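Local coordinates for lantibiotic dehydratase (Microbispora corallina, PDB 5EHK), which is a tRNA-dependent enzyme that probably dehydrates serines and threonines of the NAI-107 precursor peptide, with glutamate delivered by glutamyl-tRNA, at residues A[247-250]-A[251-254]; A[262-265]-A[266-269]; A[508-511]-A[512-516]; A[481-484]-A[485-489]. All blocks are in the same frame, centred on the assembly; numbering follows the deposited sequence.

In the fold
Interactions 1 and 2 are neighbours, their centres 13 Å apart: the first starts helix 250-260 and the second starts helix 267-278, which follows it in the chain. The two touch where Ala254 meets Val268 and Thr269, so the first turn of helix 267-278 packs on helix 250-260 at Ala254. Interactions 3 and 4 lie far from this pair, at least about 45 Å away between nearest atoms, and are about 20 Å from each other by the same measure. Interaction 3 starts helix 512-516, whereas interaction 4 takes in the whole of helix 481-487. All four belong to the sequence family of the dehydratase N terminus, and interactions 1 and 2 lie on the opposite side of the chain's centre from interaction 4.

Interaction 1 of 4, residues A[247-250]-A[251-254]; sequences PVLA and GRLA
Leu249 O receives the amide of Leu253 in a 3.0 Å hydrogen bond between Leu253 N and that oxygen. One residue further on, Ala254 N donates to Ala250 O over 2.9 Å. Together these i to i+4 bonds begin helix 250-260. Leu249 holds the N-cap position and, having no polar side-chain group, contributes only its carbonyl to the first turn. Val248 and Leu249 also form a short strand, pairing through Val248 with Val196, so the chain passes from the edge of a three-stranded antiparallel sheet directly into the helix. That sheet (strands 248-249, 195-198 and 281-283), together with helices 250-260 and 267-278, is consistent with the winged helix-turn-helix-like leader-peptide recognition element of lantibiotic dehydratases. Around this turn the side chains pack in two places. Val248 CG1, placed between the backbone N and the carbonyl carbon (chi1 75°), comes within 3.9 Å of Leu253 CB, the two side chains meeting at about a right angle. Leu253 continues inward to Val196 and to Leu272 of helix 267-278. Towards the outside, Leu249 CD2 rests against the extended chain of Arg252, 3.7 Å from Arg252 NE and 3.8 Å from Arg252 CD, approaching the guanidinium obliquely.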
ATOM      1  N   PRO A 247      38.468 -23.932   6.735  1.00 36.28           N
ATOM      2  CA  PRO A 247      38.803 -25.108   5.921  1.00 34.45           C
ATOM      3  C   PRO A 247      39.902 -25.947   6.583  1.00 38.95           C
ATOM      4  O   PRO A 247      40.955 -25.399   6.949  1.00 30.08           O
ATOM      5  CB  PRO A 247      39.325 -24.491   4.621  1.00 32.67           C
ATOM      6  CG  PRO A 247      39.726 -23.103   4.980  1.00 33.91           C
ATOM      7  CD  PRO A 247      38.753 -22.675   6.018  1.00 33.29           C
ATOM      8  N   VAL A 248      39.624 -27.246   6.749  1.00 36.88           N
ATOM      9  CA  VAL A 248      40.514 -28.196   7.417  1.00 32.44           C
ATOM     10  C   VAL A 248      40.634 -29.441   6.555  1.00 35.95           C
ATOM     11  O   VAL A 248      39.670 -29.818   5.876  1.00 35.74           O
ATOM     12  CB  VAL A 248      39.959 -28.599   8.818  1.00 34.77           C
ATOM     13  CG1 VAL A 248      38.786 -29.581   8.707  1.00 27.69           C
ATOM     14  CG2 VAL A 248      41.041 -29.193   9.676  1.00 37.76           C
ATOM     15  N   LEU A 249      41.804 -30.079   6.570  1.00 38.73           N
ATOM     16  CA  LEU A 249      42.018 -31.298   5.783  1.00 38.85           C
ATOM     17  C   LEU A 249      41.067 -32.426   6.213  1.00 43.48           C
ATOM     18  O   LEU A 249      41.008 -32.764   7.394  1.00 45.15           O
ATOM     19  CB  LEU A 249      43.479 -31.740   5.867  1.00 44.81           C
ATOM     20  CG  LEU A 249      43.862 -33.005   5.089  1.00 51.43           C
ATOM     21  CD1 LEU A 249      43.527 -32.878   3.612  1.00 43.38           C
ATOM     22  CD2 LEU A 249      45.349 -33.281   5.264  1.00 52.77           C
ATOM     23  N   ALA A 250      40.318 -32.995   5.265  1.00 43.36           N
ATOM     24  CA  ALA A 250      39.219 -33.908   5.606  1.00 39.91           C
ATOM     25  C   ALA A 250      39.684 -35.161   6.326  1.00 42.03           C
ATOM     26  O   ALA A 250      39.009 -35.655   7.222  1.00 41.50           O
ATOM     27  CB  ALA A 250      38.425 -34.278   4.380  1.00 33.33           C
ATOM     28  N   GLY A 251      40.849 -35.664   5.937  1.00 51.58           N
ATOM     29  CA  GLY A 251      41.404 -36.856   6.553  1.00 48.86           C
ATOM     30  C   GLY A 251      41.723 -36.650   8.021  1.00 44.63           C
ATOM     31  O   GLY A 251      41.201 -37.375   8.858  1.00 48.84           O
ATOM     32  N   ARG A 252      42.530 -35.635   8.334  1.00 40.77           N
ATOM     33  CA  ARG A 252      42.857 -35.302   9.721  1.00 42.65           C
ATOM     34  C   ARG A 252      41.578 -35.050  10.529  1.00 46.57           C
ATOM     35  O   ARG A 252      41.500 -35.390  11.714  1.00 49.87           O
ATOM     36  CB  ARG A 252      43.772 -34.068   9.786  1.00 45.19           C
ATOM     37  CG  ARG A 252      45.105 -34.233   9.060  1.00 56.40           C
ATOM     38  CD  ARG A 252      45.961 -32.964   9.017  1.00 53.53           C
ATOM     39  NE  ARG A 252      47.289 -33.255   8.462  1.00 64.59           N
ATOM     40  CZ  ARG A 252      48.338 -32.429   8.503  1.00 74.59           C
ATOM     41  NH1 ARG A 252      48.231 -31.234   9.077  1.00 68.26           N
ATOM     42  NH2 ARG A 252      49.504 -32.797   7.973  1.00 56.20           N
ATOM     43  N   LEU A 253      40.571 -34.478   9.877  1.00 46.98           N
ATOM     44  CA  LEU A 253      39.287 -34.222  10.518  1.00 47.75           C
ATOM     45  C   LEU A 253      38.588 -35.525  10.887  1.00 47.77           C
ATOM     46  O   LEU A 253      38.123 -35.694  12.016  1.00 46.28           O
ATOM     47  CB  LEU A 253      38.381 -33.381   9.612  1.00 39.23           C
ATOM     48  CG  LEU A 253      36.970 -33.144  10.162  1.00 42.88           C
ATOM     49  CD1 LEU A 253      36.996 -32.118  11.244  1.00 35.03           C
ATOM     50  CD2 LEU A 253      36.003 -32.704   9.066  1.00 44.45           C
ATOM     51  N   ALA A 254      38.508 -36.438   9.924  1.00 48.61           N
ATOM     52  CA  ALA A 254      37.795 -37.698  10.112  1.00 50.63           C
ATOM     53  C   ALA A 254      38.434 -38.573  11.187  1.00 53.33           C
ATOM     54  O   ALA A 254      37.743 -39.360  11.848  1.00 50.40           O
ATOM     55  CB  ALA A 254      37.685 -38.458   8.798  1.00 47.81           C
TER

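Interaction 2 of 4, residues A[262-265]-A[266-269]; sequences ELPA and DRVT
Leu263, which directly follows the Schellman motif that closes helix 250-260 at Glu262, turns its side chain towards the start of the next helix. Its CD2 methyl lies 3.6 Å from Arg267 NH1, the leucine crossing the arginine at about a right angle, while Leu263 CB makes a looser apolar contact of 4.2 Å with Val268 CG2. Pro264 then carries the heart of the contact. Its ring lies alongside the arginine, pointing the same way, with Pro264 CB 3.7 Å from Arg267 CB. Further out, Pro264 CG sits over one face of the guanidinium, 3.5 Å from Arg267 CZ and close to the centre of the group. Two torsions bring that face over the ring: CG of Arg267 is anti to its backbone N (chi1 -174°), and the chain then bends at chi3 (-63°). The proline carbonyl also takes part, since Val268 N reaches Pro264 O in a weak i to i+4 hydrogen bond of 3.4 Å leading into helix 267-278. Ala265 of the connection and Val268 at the start of the next helix both pack on helix 250-260, on Ala258 and Val257 respectively. The guanidinium N-H groups lie in its plane, whereas Pro264 touches it from above. The arginine can therefore bury part of a face against carbon without giving up its hydrogen-bonding directions, a cheap way to place a charged group on the protein surface.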
ATOM      1  N   GLU A 262      35.286 -42.329  19.854  1.00 57.09           N
ATOM      2  CA  GLU A 262      35.712 -43.738  19.811  1.00 54.90           C
ATOM      3  C   GLU A 262      34.934 -44.514  18.749  1.00 49.62           C
ATOM      4  O   GLU A 262      34.138 -45.386  19.069  1.00 59.40           O
ATOM      5  CB  GLU A 262      35.644 -44.404  21.195  1.00 50.25           C
ATOM      6  CG  GLU A 262      36.714 -43.861  22.156  1.00 55.15           C
ATOM      7  CD  GLU A 262      36.409 -44.111  23.640  1.00 52.19           C
ATOM      8  OE1 GLU A 262      35.367 -44.730  23.961  1.00 46.58           O
ATOM      9  OE2 GLU A 262      37.207 -43.652  24.489  1.00 42.74           O
ATOM     10  N   LEU A 263      35.162 -44.160  17.488  1.00 53.43           N
ATOM     11  CA  LEU A 263      34.476 -44.779  16.352  1.00 54.27           C
ATOM     12  C   LEU A 263      35.451 -45.260  15.254  1.00 53.76           C
ATOM     13  O   LEU A 263      36.625 -44.860  15.241  1.00 48.70           O
ATOM     14  CB  LEU A 263      33.451 -43.792  15.773  1.00 53.13           C
ATOM     15  CG  LEU A 263      32.084 -43.589  16.446  1.00 52.84           C
ATOM     16  CD1 LEU A 263      31.398 -42.315  15.934  1.00 47.97           C
ATOM     17  CD2 LEU A 263      31.184 -44.789  16.189  1.00 52.54           C
ATOM     18  N   PRO A 264      34.980 -46.173  14.378  1.00 48.55           N
ATOM     19  CA  PRO A 264      35.670 -46.531  13.132  1.00 50.47           C
ATOM     20  C   PRO A 264      36.081 -45.293  12.324  1.00 56.46           C
ATOM     21  O   PRO A 264      35.204 -44.537  11.889  1.00 55.31           O
ATOM     22  CB  PRO A 264      34.598 -47.294  12.350  1.00 50.45           C
ATOM     23  CG  PRO A 264      33.579 -47.743  13.360  1.00 50.65           C
ATOM     24  CD  PRO A 264      33.888 -47.112  14.685  1.00 54.68           C
ATOM     25  N   ALA A 265      37.382 -45.134  12.071  1.00 57.45           N
ATOM     26  CA  ALA A 265      37.916 -43.979  11.342  1.00 49.75           C
ATOM     27  C   ALA A 265      37.532 -43.932   9.870  1.00 50.98           C
ATOM     28  O   ALA A 265      38.154 -43.206   9.109  1.00 48.40           O
ATOM     29  CB  ALA A 265      39.440 -43.910  11.477  1.00 38.69           C
ATOM     30  N   ASP A 266      36.542 -44.727   9.469  1.00 52.55           N
ATOM     31  CA  ASP A 266      36.055 -44.737   8.089  1.00 48.89           C
ATOM     32  C   ASP A 266      34.550 -44.546   8.068  1.00 50.35           C
ATOM     33  O   ASP A 266      34.005 -43.952   7.130  1.00 47.16           O
ATOM     34  CB  ASP A 266      36.420 -46.037   7.356  1.00 54.75           C
ATOM     35  CG  ASP A 266      35.882 -46.078   5.900  1.00 60.19           C
ATOM     36  OD1 ASP A 266      34.910 -46.827   5.623  1.00 53.87           O
ATOM     37  OD2 ASP A 266      36.429 -45.350   5.033  1.00 55.63           O
ATOM     38  N   ARG A 267      33.877 -45.071   9.094  1.00 53.00           N
ATOM     39  CA  ARG A 267      32.441 -44.861   9.246  1.00 51.22           C
ATOM     40  C   ARG A 267      32.196 -43.362   9.384  1.00 55.09           C
ATOM     41  O   ARG A 267      31.165 -42.848   8.944  1.00 55.16           O
ATOM     42  CB  ARG A 267      31.905 -45.584  10.481  1.00 52.77           C
ATOM     43  CG  ARG A 267      30.384 -45.520  10.606  1.00 62.86           C
ATOM     44  CD  ARG A 267      29.899 -46.062  11.938  1.00 71.16           C
ATOM     45  NE  ARG A 267      30.217 -47.473  12.126  1.00 86.18           N
ATOM     46  CZ  ARG A 267      30.098 -48.112  13.289  1.00 91.47           C
ATOM     47  NH1 ARG A 267      29.687 -47.457  14.371  1.00 83.46           N
ATOM     48  NH2 ARG A 267      30.407 -49.401  13.376  1.00 95.10           N
ATOM     49  N   VAL A 268      33.170 -42.672   9.979  1.00 43.87           N
ATOM     50  CA  VAL A 268      33.153 -41.229  10.115  1.00 40.92           C
ATOM     51  C   VAL A 268      33.360 -40.540   8.772  1.00 43.74           C
ATOM     52  O   VAL A 268      32.706 -39.544   8.470  1.00 42.60           O
ATOM     53  CB  VAL A 268      34.239 -40.768  11.114  1.00 49.89           C
ATOM     54  CG1 VAL A 268      34.501 -39.265  11.013  1.00 39.79           C
ATOM     55  CG2 VAL A 268      33.847 -41.165  12.525  1.00 44.75           C
ATOM     56  N   THR A 269      34.293 -41.053   7.981  1.00 48.63           N
ATOM     57  CA  THR A 269      34.540 -40.513   6.644  1.00 46.90           C
ATOM     58  C   THR A 269      33.301 -40.627   5.749  1.00 43.56           C
ATOM     59  O   THR A 269      33.057 -39.759   4.905  1.00 45.77           O
ATOM     60  CB  THR A 269      35.799 -41.135   5.991  1.00 47.77           C
ATOM     61  OG1 THR A 269      36.969 -40.598   6.623  1.00 44.07           O
ATOM     62  CG2 THR A 269      35.863 -40.819   4.509  1.00 42.43           C
TER

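Interaction 3 of 4, residues A[508-511]-A[512-516]; sequences VAPS and LDELS
Glu514 folds back over the residues that precede its helix, and its side chain can be followed from Ser511 to Pro510. At the root, Glu514 CB lies 3.4 Å from Ser511 OG, and Glu514 CG stays beside the same oxygen. With CG next to the backbone N and anti to the carbonyl carbon (chi1 -67°), and the chain extended beyond it, the carboxylate is carried past the serine to the proline. There Glu514 CD is 4.1 Å from Pro510 CB, Glu514 OE1 comes to 3.5 Å from that carbon and Glu514 OE2 to 4.2 Å from Pro510 CG, the two side chains crossing at about a right angle. The carboxylate belongs to the first turn of the helix, where the helix dipole would probably favour its negative charge. What holds this turn is Ser511. Its OG, set between the backbone N and the carbonyl carbon (chi1 60°), accepts from Glu514 N at 3.2 Å in a fairly straight bond, while Ser511 O accepts from Leu515 N at 3.1 Å. Inward of these bonds, Ala509 CB packs 3.7 Å from Leu515 CB, so the backbone before the cap is pressed on the buried side of the helix. At the far end, Leu512 O takes both the amide and the hydroxyl of Ser516, which reach it from opposite faces of the carbonyl; the hydroxyl bond, Ser516 OG to Leu512 O, measures 3.0 Å. The arrangement is a classic serine N-cap, here opening the short helix 512-516 that links the antiparallel strands 500-508 and 521-524.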
ATOM      1  N   VAL A 508      29.951   8.207 -30.825  1.00 28.82           N
ATOM      2  CA  VAL A 508      29.809   8.320 -32.282  1.00 34.10           C
ATOM      3  C   VAL A 508      30.237   9.677 -32.860  1.00 33.67           C
ATOM      4  O   VAL A 508      30.143  10.718 -32.204  1.00 27.14           O
ATOM      5  CB  VAL A 508      28.395   7.987 -32.760  1.00 26.35           C
ATOM      6  CG1 VAL A 508      28.156   6.502 -32.687  1.00 23.62           C
ATOM      7  CG2 VAL A 508      27.381   8.776 -31.954  1.00 25.89           C
ATOM      8  N   ALA A 509      30.720   9.637 -34.099  1.00 35.49           N
ATOM      9  CA  ALA A 509      31.269  10.814 -34.776  1.00 38.42           C
ATOM     10  C   ALA A 509      31.300  10.512 -36.261  1.00 31.57           C
ATOM     11  O   ALA A 509      31.216   9.356 -36.647  1.00 30.80           O
ATOM     12  CB  ALA A 509      32.679  11.118 -34.257  1.00 40.93           C
ATOM     13  N   PRO A 510      31.407  11.546 -37.105  1.00 42.78           N
ATOM     14  CA  PRO A 510      31.553  11.335 -38.559  1.00 40.87           C
ATOM     15  C   PRO A 510      32.895  10.682 -38.964  1.00 38.42           C
ATOM     16  O   PRO A 510      32.965   9.886 -39.920  1.00 34.46           O
ATOM     17  CB  PRO A 510      31.441  12.746 -39.129  1.00 33.76           C
ATOM     18  CG  PRO A 510      30.783  13.559 -38.049  1.00 36.70           C
ATOM     19  CD  PRO A 510      31.230  12.968 -36.764  1.00 41.67           C
ATOM     20  N   SER A 511      33.950  11.023 -38.234  1.00 32.33           N
ATOM     21  CA  SER A 511      35.281  10.513 -38.525  1.00 35.72           C
ATOM     22  C   SER A 511      36.125  10.594 -37.257  1.00 43.50           C
ATOM     23  O   SER A 511      35.847  11.441 -36.399  1.00 44.24           O
ATOM     24  CB  SER A 511      35.911  11.360 -39.619  1.00 40.08           C
ATOM     25  OG  SER A 511      36.010  12.713 -39.192  1.00 32.74           O
ATOM     26  N   LEU A 512      37.154   9.745 -37.138  1.00 41.01           N
ATOM     27  CA  LEU A 512      38.047   9.790 -35.969  1.00 40.17           C
ATOM     28  C   LEU A 512      38.543  11.195 -35.671  1.00 42.58           C
ATOM     29  O   LEU A 512      38.703  11.582 -34.511  1.00 39.52           O
ATOM     30  CB  LEU A 512      39.266   8.876 -36.146  1.00 40.28           C
ATOM     31  CG  LEU A 512      39.139   7.379 -35.853  1.00 46.18           C
ATOM     32  CD1 LEU A 512      40.520   6.744 -35.649  1.00 38.04           C
ATOM     33  CD2 LEU A 512      38.211   7.124 -34.665  1.00 37.99           C
ATOM     34  N   ASP A 513      38.756  11.964 -36.735  1.00 45.12           N
ATOM     35  CA  ASP A 513      39.400  13.265 -36.621  1.00 46.20           C
ATOM     36  C   ASP A 513      38.407  14.342 -36.190  1.00 39.75           C
ATOM     37  O   ASP A 513      38.729  15.185 -35.337  1.00 39.56           O
ATOM     38  CB  ASP A 513      40.112  13.628 -37.933  1.00 43.33           C
ATOM     39  CG  ASP A 513      41.073  12.533 -38.397  1.00 47.69           C
ATOM     40  OD1 ASP A 513      40.681  11.335 -38.370  1.00 45.99           O
ATOM     41  OD2 ASP A 513      42.214  12.868 -38.788  1.00 45.25           O
ATOM     42  N   GLU A 514      37.194  14.307 -36.733  1.00 32.47           N
ATOM     43  CA  GLU A 514      36.199  15.265 -36.273  1.00 40.24           C
ATOM     44  C   GLU A 514      35.851  14.996 -34.791  1.00 46.10           C
ATOM     45  O   GLU A 514      35.476  15.915 -34.041  1.00 39.33           O
ATOM     46  CB  GLU A 514      34.952  15.231 -37.151  1.00 38.41           C
ATOM     47  CG  GLU A 514      35.184  15.733 -38.566  1.00 37.07           C
ATOM     48  CD  GLU A 514      33.892  15.971 -39.347  1.00 36.94           C
ATOM     49  OE1 GLU A 514      33.648  15.214 -40.312  1.00 34.81           O
ATOM     50  OE2 GLU A 514      33.126  16.908 -38.995  1.00 32.24           O
ATOM     51  N   LEU A 515      36.018  13.737 -34.380  1.00 39.52           N
ATOM     52  CA  LEU A 515      35.849  13.337 -32.993  1.00 38.56           C
ATOM     53  C   LEU A 515      36.860  14.082 -32.161  1.00 42.05           C
ATOM     54  O   LEU A 515      36.512  14.721 -31.160  1.00 44.13           O
ATOM     55  CB  LEU A 515      36.058  11.826 -32.823  1.00 42.98           C
ATOM     56  CG  LEU A 515      35.604  11.131 -31.524  1.00 36.48           C
ATOM     57  CD1 LEU A 515      35.723   9.637 -31.683  1.00 37.97           C
ATOM     58  CD2 LEU A 515      36.385  11.565 -30.302  1.00 33.12           C
ATOM     59  N   SER A 516      38.121  13.965 -32.571  1.00 43.31           N
ATOM     60  CA  SER A 516      39.245  14.546 -31.848  1.00 40.16           C
ATOM     61  C   SER A 516      38.971  16.018 -31.602  1.00 39.95           C
ATOM     62  O   SER A 516      39.375  16.571 -30.579  1.00 35.25           O
ATOM     63  CB  SER A 516      40.511  14.406 -32.681  1.00 43.92           C
ATOM     64  OG  SER A 516      40.791  13.046 -32.945  1.00 48.23           O
TER

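Interaction 4 of 4, residues A[481-484]-A[485-489]; sequences EETI and AELAY
Helix 481-487 is a short helix that follows strand 476-479, and across this contact its hydrogen bonding changes from alpha-helical to 3-10-like. Ala485 N donates to Glu481 O at 3.0 Å in a good i to i+4 bond. After it, the stronger bonds shift to i to i+3 spacing: Glu486 N meets Thr483 O at 3.1 Å, and Leu487 N meets Ile484 O, also at 3.1 Å. In both, the donor stands well above the carbonyl plane, by 64° at Thr483 O, and so does not lie on a lone pair. Weak bonds still follow the alpha pattern, from Leu487 N to Thr483 O (3.4 Å) and from Ala488 N to Ile484 O (3.2 Å), so each of these two carbonyls is shared by a stronger and a weaker donor as the helix runs out. At the start, Asp480 OD1 weakly accepts the amides of Glu482 and Thr483. The carboxylates of Glu481 and Glu486 are held by salt bridges to Arg395 and to Arg464 of helix 460-471, respectively. That same helix packs on the other side chains of this face, Thr483 touching Leu465 and Leu487 touching Ala461 and Leu462. Thr483 and Leu487, one turn apart, lie side by side and point the same way. The threonine methyl is anti to its backbone N and faces along the helix towards the leucine, whose CG lies 3.3 Å from Thr483 O and whose CD1 ends 4.0 Å from Thr483 CG2.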
ATOM      1  N   GLU A 481      21.510  23.494 -17.696  1.00 41.16           N
ATOM      2  CA  GLU A 481      21.470  23.644 -16.251  1.00 39.86           C
ATOM      3  C   GLU A 481      20.109  24.106 -15.700  1.00 43.71           C
ATOM      4  O   GLU A 481      19.725  23.712 -14.599  1.00 41.85           O
ATOM      5  CB  GLU A 481      22.579  24.588 -15.796  1.00 37.83           C
ATOM      6  CG  GLU A 481      22.560  24.887 -14.305  1.00 42.38           C
ATOM      7  CD  GLU A 481      22.935  23.685 -13.437  1.00 46.75           C
ATOM      8  OE1 GLU A 481      23.558  22.711 -13.944  1.00 40.82           O
ATOM      9  OE2 GLU A 481      22.603  23.728 -12.230  1.00 48.12           O
ATOM     10  N   GLU A 482      19.369  24.909 -16.469  1.00 46.65           N
ATOM     11  CA  GLU A 482      18.043  25.362 -16.030  1.00 40.35           C
ATOM     12  C   GLU A 482      17.043  24.215 -16.066  1.00 41.16           C
ATOM     13  O   GLU A 482      16.094  24.177 -15.281  1.00 38.52           O
ATOM     14  CB  GLU A 482      17.512  26.539 -16.868  1.00 43.03           C
ATOM     15  CG  GLU A 482      18.086  27.929 -16.519  1.00 56.51           C
ATOM     16  CD  GLU A 482      19.518  28.197 -17.032  1.00 64.39           C
ATOM     17  OE1 GLU A 482      20.164  27.294 -17.624  1.00 57.84           O
ATOM     18  OE2 GLU A 482      19.998  29.340 -16.842  1.00 70.97           O
ATOM     19  N   THR A 483      17.255  23.271 -16.972  1.00 37.92           N
ATOM     20  CA  THR A 483      16.371  22.126 -17.024  1.00 35.50           C
ATOM     21  C   THR A 483      16.655  21.218 -15.834  1.00 33.74           C
ATOM     22  O   THR A 483      15.732  20.693 -15.226  1.00 30.39           O
ATOM     23  CB  THR A 483      16.519  21.327 -18.331  1.00 36.32           C
ATOM     24  OG1 THR A 483      16.461  22.208 -19.458  1.00 37.87           O
ATOM     25  CG2 THR A 483      15.409  20.297 -18.445  1.00 29.38           C
ATOM     26  N   ILE A 484      17.935  21.042 -15.507  1.00 35.92           N
ATOM     27  CA  ILE A 484      18.347  20.143 -14.426  1.00 31.77           C
ATOM     28  C   ILE A 484      17.898  20.669 -13.072  1.00 29.70           C
ATOM     29  O   ILE A 484      17.414  19.908 -12.235  1.00 26.51           O
ATOM     30  CB  ILE A 484      19.869  19.941 -14.412  1.00 33.39           C
ATOM     31  CG1 ILE A 484      20.297  19.089 -15.599  1.00 27.28           C
ATOM     32  CG2 ILE A 484      20.329  19.303 -13.102  1.00 24.68           C
ATOM     33  CD1 ILE A 484      21.779  18.947 -15.699  1.00 23.27           C
ATOM     34  N   ALA A 485      18.033  21.978 -12.879  1.00 25.82           N
ATOM     35  CA  ALA A 485      17.562  22.629 -11.663  1.00 28.89           C
ATOM     36  C   ALA A 485      16.055  22.441 -11.406  1.00 34.30           C
ATOM     37  O   ALA A 485      15.581  22.651 -10.282  1.00 34.29           O
ATOM     38  CB  ALA A 485      17.901  24.104 -11.690  1.00 29.12           C
ATOM     39  N   GLU A 486      15.310  22.057 -12.442  1.00 29.68           N
ATOM     40  CA  GLU A 486      13.868  21.904 -12.323  1.00 32.65           C
ATOM     41  C   GLU A 486      13.473  20.481 -12.011  1.00 35.02           C
ATOM     42  O   GLU A 486      12.407  20.249 -11.448  1.00 45.44           O
ATOM     43  CB  GLU A 486      13.134  22.261 -13.615  1.00 34.42           C
ATOM     44  CG  GLU A 486      12.594  23.652 -13.701  1.00 31.46           C
ATOM     45  CD  GLU A 486      11.747  23.805 -14.939  1.00 54.29           C
ATOM     46  OE1 GLU A 486      12.250  24.272 -15.993  1.00 54.07           O
ATOM     47  OE2 GLU A 486      10.554  23.417 -14.844  1.00 55.74           O
ATOM     48  N   LEU A 487      14.303  19.526 -12.405  1.00 27.11           N
ATOM     49  CA  LEU A 487      13.960  18.129 -12.232  1.00 23.09           C
ATOM     50  C   LEU A 487      14.489  17.563 -10.939  1.00 24.10           C
ATOM     51  O   LEU A 487      14.033  16.517 -10.498  1.00 28.84           O
ATOM     52  CB  LEU A 487      14.517  17.326 -13.397  1.00 23.74           C
ATOM     53  CG  LEU A 487      14.052  17.872 -14.744  1.00 29.12           C
ATOM     54  CD1 LEU A 487      14.767  17.224 -15.922  1.00 20.41           C
ATOM     55  CD2 LEU A 487      12.572  17.631 -14.838  1.00 28.21           C
ATOM     56  N   ALA A 488      15.443  18.254 -10.330  1.00 29.24           N
ATOM     57  CA  ALA A 488      16.141  17.722  -9.161  1.00 30.55           C
ATOM     58  C   ALA A 488      15.176  17.636  -7.991  1.00 29.23           C
ATOM     59  O   ALA A 488      14.547  18.627  -7.641  1.00 32.37           O
ATOM     60  CB  ALA A 488      17.353  18.611  -8.814  1.00 22.71           C
ATOM     61  N   TYR A 489      15.092  16.469  -7.357  1.00 26.93           N
ATOM     62  CA  TYR A 489      14.248  16.318  -6.180  1.00 24.47           C
ATOM     63  C   TYR A 489      14.822  17.142  -5.046  1.00 24.10           C
ATOM     64  O   TYR A 489      14.116  17.506  -4.113  1.00 27.65           O
ATOM     65  CB  TYR A 489      14.160  14.856  -5.740  1.00 24.43           C
ATOM     66  CG  TYR A 489      13.492  13.924  -6.725  1.00 23.42           C
ATOM     67  CD1 TYR A 489      12.101  13.811  -6.776  1.00 25.05           C
ATOM     68  CD2 TYR A 489      14.244  13.121  -7.577  1.00 21.17           C
ATOM     69  CE1 TYR A 489      11.474  12.943  -7.672  1.00 22.37           C
ATOM     70  CE2 TYR A 489      13.628  12.242  -8.477  1.00 23.90           C
ATOM     71  CZ  TYR A 489      12.242  12.168  -8.519  1.00 24.09           C
ATOM     72  OH  TYR A 489      11.623  11.315  -9.396  1.00 21.83           O
TER